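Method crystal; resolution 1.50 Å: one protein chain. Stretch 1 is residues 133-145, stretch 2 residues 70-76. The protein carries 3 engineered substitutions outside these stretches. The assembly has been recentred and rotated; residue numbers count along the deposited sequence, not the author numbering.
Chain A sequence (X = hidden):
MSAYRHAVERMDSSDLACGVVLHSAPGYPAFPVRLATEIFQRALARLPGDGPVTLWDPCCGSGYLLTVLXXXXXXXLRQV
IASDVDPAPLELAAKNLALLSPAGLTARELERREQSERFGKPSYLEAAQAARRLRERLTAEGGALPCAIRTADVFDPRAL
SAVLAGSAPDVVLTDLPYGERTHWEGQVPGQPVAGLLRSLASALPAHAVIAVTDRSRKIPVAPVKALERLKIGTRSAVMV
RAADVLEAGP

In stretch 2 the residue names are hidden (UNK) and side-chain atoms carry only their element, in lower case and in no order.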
# COMPACT_ATOMS: atom_id res chain seq x y z
N ARG A 133 -7.70 12.65 -15.48
CA ARG A 133 -6.32 12.33 -15.84
C ARG A 133 -5.90 10.95 -15.33
O ARG A 133 -5.25 10.17 -16.06
CB ARG A 133 -5.34 13.39 -15.36
CG ARG A 133 -5.42 14.72 -16.09
CD ARG A 133 -4.28 15.63 -15.73
NE ARG A 133 -4.40 16.10 -14.36
CZ ARG A 133 -5.01 17.22 -13.98
NH1 ARG A 133 -5.52 18.07 -14.86
NH2 ARG A 133 -5.09 17.52 -12.70
N LEU A 134 -6.29 10.63 -14.11
CA LEU A 134 -5.97 9.32 -13.54
C LEU A 134 -6.63 8.22 -14.35
O LEU A 134 -6.03 7.17 -14.54
CB LEU A 134 -6.36 9.23 -12.04
CG LEU A 134 -5.52 10.07 -11.08
CD1 LEU A 134 -6.18 10.03 -9.69
CD2 LEU A 134 -4.10 9.56 -11.03
N ARG A 135 -7.88 8.42 -14.75
CA ARG A 135 -8.59 7.45 -15.60
C ARG A 135 -7.89 7.26 -16.94
O ARG A 135 -7.74 6.13 -17.40
CB ARG A 135 -10.04 7.82 -15.82
CG ARG A 135 -10.81 6.85 -16.70
CD ARG A 135 -12.29 7.14 -16.88
NE ARG A 135 -12.59 8.56 -16.98
CZ ARG A 135 -12.36 9.32 -18.03
NH1 ARG A 135 -11.86 8.80 -19.15
NH2 ARG A 135 -12.67 10.61 -17.97
N GLU A 136 -7.46 8.34 -17.57
CA GLU A 136 -6.78 8.26 -18.84
C GLU A 136 -5.46 7.48 -18.72
O GLU A 136 -5.16 6.64 -19.58
CB GLU A 136 -6.56 9.65 -19.46
CG GLU A 136 -7.88 10.35 -19.80
CD GLU A 136 -7.73 11.81 -20.17
OE1 GLU A 136 -6.67 12.42 -19.88
OE2 GLU A 136 -8.70 12.35 -20.74
N ARG A 137 -4.69 7.72 -17.67
CA ARG A 137 -3.47 6.96 -17.41
C ARG A 137 -3.78 5.48 -17.12
O ARG A 137 -3.13 4.61 -17.69
CB ARG A 137 -2.62 7.60 -16.29
CG ARG A 137 -1.92 8.87 -16.72
CD ARG A 137 -0.85 9.42 -15.78
NE ARG A 137 -1.36 9.99 -14.52
CZ ARG A 137 -1.79 11.24 -14.36
NH1 ARG A 137 -1.81 12.11 -15.37
NH2 ARG A 137 -2.20 11.66 -13.16
N LEU A 138 -4.79 5.22 -16.32
CA LEU A 138 -5.15 3.86 -15.97
C LEU A 138 -5.52 3.06 -17.22
O LEU A 138 -5.07 1.93 -17.41
CB LEU A 138 -6.27 3.82 -14.93
CG LEU A 138 -6.85 2.46 -14.51
CD1 LEU A 138 -5.79 1.67 -13.78
CD2 LEU A 138 -8.05 2.64 -13.64
N THR A 139 -6.34 3.65 -18.07
CA THR A 139 -6.80 3.03 -19.30
C THR A 139 -5.61 2.69 -20.20
O THR A 139 -5.55 1.59 -20.75
CB THR A 139 -7.77 4.01 -20.00
OG1 THR A 139 -8.93 4.17 -19.17
CG2 THR A 139 -8.27 3.48 -21.32
N ALA A 140 -4.68 3.62 -20.36
CA ALA A 140 -3.52 3.42 -21.23
C ALA A 140 -2.47 2.46 -20.66
O ALA A 140 -1.76 1.83 -21.41
CB ALA A 140 -2.89 4.76 -21.60
N GLU A 141 -2.42 2.33 -19.35
CA GLU A 141 -1.36 1.57 -18.67
C GLU A 141 -1.77 0.15 -18.28
O GLU A 141 -1.00 -0.55 -17.61
CB GLU A 141 -0.85 2.38 -17.45
CG GLU A 141 -0.14 3.66 -17.88
CD GLU A 141 0.15 4.67 -16.77
OE1 GLU A 141 -0.01 4.35 -15.58
OE2 GLU A 141 0.50 5.81 -17.15
N GLY A 142 -2.93 -0.30 -18.75
CA GLY A 142 -3.39 -1.67 -18.55
C GLY A 142 -4.88 -1.83 -18.36
O GLY A 142 -5.36 -2.98 -18.37
N GLY A 143 -5.62 -0.74 -18.16
CA GLY A 143 -7.03 -0.82 -17.82
C GLY A 143 -7.24 -1.15 -16.34
O GLY A 143 -6.33 -1.03 -15.53
N ALA A 144 -8.44 -1.61 -16.01
CA ALA A 144 -8.78 -1.89 -14.63
C ALA A 144 -7.74 -2.83 -14.01
O ALA A 144 -7.31 -3.80 -14.64
CB ALA A 144 -10.15 -2.50 -14.50
N LEU A 145 -7.38 -2.54 -12.77
CA LEU A 145 -6.45 -3.34 -12.03
C LEU A 145 -7.22 -4.28 -11.11
O LEU A 145 -7.89 -3.82 -10.18
CB LEU A 145 -5.53 -2.44 -11.20
CG LEU A 145 -4.50 -3.17 -10.35
CD1 LEU A 145 -3.59 -4.07 -11.14
CD2 LEU A 145 -3.68 -2.15 -9.55
N UNK A 70 -1.28 1.20 -6.77
CA UNK A 70 -2.04 0.57 -7.82
C UNK A 70 -2.17 1.44 -9.07
O UNK A 70 -1.99 0.97 -10.19
N UNK A 71 -2.44 2.73 -8.88
CA UNK A 71 -2.55 3.67 -9.99
C UNK A 71 -1.18 4.06 -10.53
O UNK A 71 -0.91 3.97 -11.71
c UNK A 71 -5.59 4.14 -10.46
c UNK A 71 -5.49 5.90 -8.68
c UNK A 71 -4.85 4.65 -9.26
c UNK A 71 -3.38 4.91 -9.60
N UNK A 72 -0.30 4.46 -9.63
CA UNK A 72 1.00 4.97 -10.05
C UNK A 72 1.82 3.90 -10.76
O UNK A 72 2.48 4.19 -11.77
c UNK A 72 3.59 6.85 -7.85
c UNK A 72 1.74 5.57 -8.85
c UNK A 72 3.02 6.33 -9.14
c UNK A 72 2.78 7.47 -10.09
N UNK A 73 1.73 2.66 -10.29
CA UNK A 73 2.52 1.55 -10.79
C UNK A 73 1.71 0.49 -11.53
O UNK A 73 2.09 -0.68 -11.59
c UNK A 73 6.37 2.89 -9.28
n UNK A 73 5.60 2.01 -9.90
n UNK A 73 5.73 3.31 -8.20
c UNK A 73 4.44 1.84 -9.19
c UNK A 73 3.35 0.95 -9.65
c UNK A 73 4.53 2.67 -8.13
N UNK A 74 0.59 0.91 -12.09
CA UNK A 74 -0.30 0.02 -12.82
C UNK A 74 0.43 -0.85 -13.83
O UNK A 74 0.13 -2.04 -13.91
c UNK A 74 -2.31 0.07 -14.43
n UNK A 74 -3.94 -1.83 -14.42
c UNK A 74 -3.16 -0.88 -13.63
n UNK A 74 -2.28 -3.45 -14.58
n UNK A 74 -4.38 -3.82 -15.35
c UNK A 74 -3.51 -3.03 -14.81
c UNK A 74 -1.37 0.83 -13.52
N UNK A 75 1.37 -0.29 -14.57
CA UNK A 75 2.05 -1.05 -15.60
C UNK A 75 2.86 -2.25 -15.03
O UNK A 75 3.15 -3.20 -15.76
c UNK A 75 2.97 -0.15 -16.42
n UNK A 75 3.96 3.48 -18.62
c UNK A 75 4.14 0.41 -15.60
c UNK A 75 5.30 0.89 -16.40
n UNK A 75 4.18 3.52 -16.33
n UNK A 75 4.85 1.66 -17.56
c UNK A 75 4.34 2.88 -17.50
N UNK A 76 3.28 -2.14 -13.78
CA UNK A 76 4.08 -3.17 -13.13
C UNK A 76 3.26 -4.19 -12.35
O UNK A 76 3.83 -5.10 -11.75
o UNK A 76 5.93 -1.62 -12.84
c UNK A 76 5.08 -2.54 -12.17
O HOH W 1 -2.40 4.10 -13.99
O HOH W 2 0.70 6.07 -13.56
O HOH W 3 2.02 2.80 -14.40

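Position 70 has no side-chain atoms. It lies in the last turn of a helix. Its carbonyl O is 3.6 Å from Leu145 CD2, and an ideal CB here would sit a tight 3.3 Å from that same CD2. With no side chain, the residue is Gly70.

Position 71 carries four carbons, forked at the second. The end of the chain reaches the helix of stretch 1 between Leu134 and Leu138. A fork at the second carbon, with no polar atom, is leucine: Leu71. Its CD1 is 4.3 Å from Leu134 CD1, and its CD2 is 4.1 Å from Leu138 CD1.

Position 72 also has four carbons forked at the second. Its CA-to-CB bond points away; the end of the side chain comes nearer but still makes no contact with stretch 1. It is Leu72.

Position 73 has one carbon, then a five-membered ring of three carbons and two nitrogens. Its CA-to-CB bond points away, and it makes no contact with stretch 1. That ring is an imidazole, so the residue is His73. It is the first residue after the helix to leave helical phi/psi.

Position 74 has three carbons, a nitrogen, then a carbon bearing two more nitrogens. This is a guanidinium on a three-carbon stem, directed at residues 141-145. The residue is Arg74. NE donates to Gly143 O at 2.8 Å, nearly straight at 167°. NH2 donates to Ala144 O at 3.0 Å. Leu145 CB covers one face of the guanidinium; Gly142 CA and Glu141 O lie over the other. A CB on Gly142 would fall 2.8 Å from Arg74 CZ, a clash.

Position 75 has three carbons, a nitrogen, then a carbon bearing two more nitrogens. The chain is exposed and runs past Glu141. It is Arg75. Its NH2 is 4.2 Å from Glu141 CG. The charges are near, but Arg75 NH1 to Glu141 OE1 is 4.3 Å, beyond a salt bridge.

Position 76 has one carbon and one oxygen. Its CA-to-CB bond points away, and it is out of contact. It is Ser76.

The contact works in three parts. Leu71 packs on Leu134 and Leu138. Arg74 is buried and donates hydrogen bonds to the carbonyls of Gly143 and Ala144. Waters link Glu141 OE1 to backbone atoms of stretch 2: water 1 donates to Leu71 O (2.7 Å) and Glu141 OE1 (2.9 Å). Water 3 donates to Leu72 O (3.0 Å) and Glu141 OE1 (2.8 Å), and accepts from Arg75 N (3.2 Å). Glu141 thus reaches the end of the other helix through solvent.

Stretch 2 (70-76) GLLHRRS
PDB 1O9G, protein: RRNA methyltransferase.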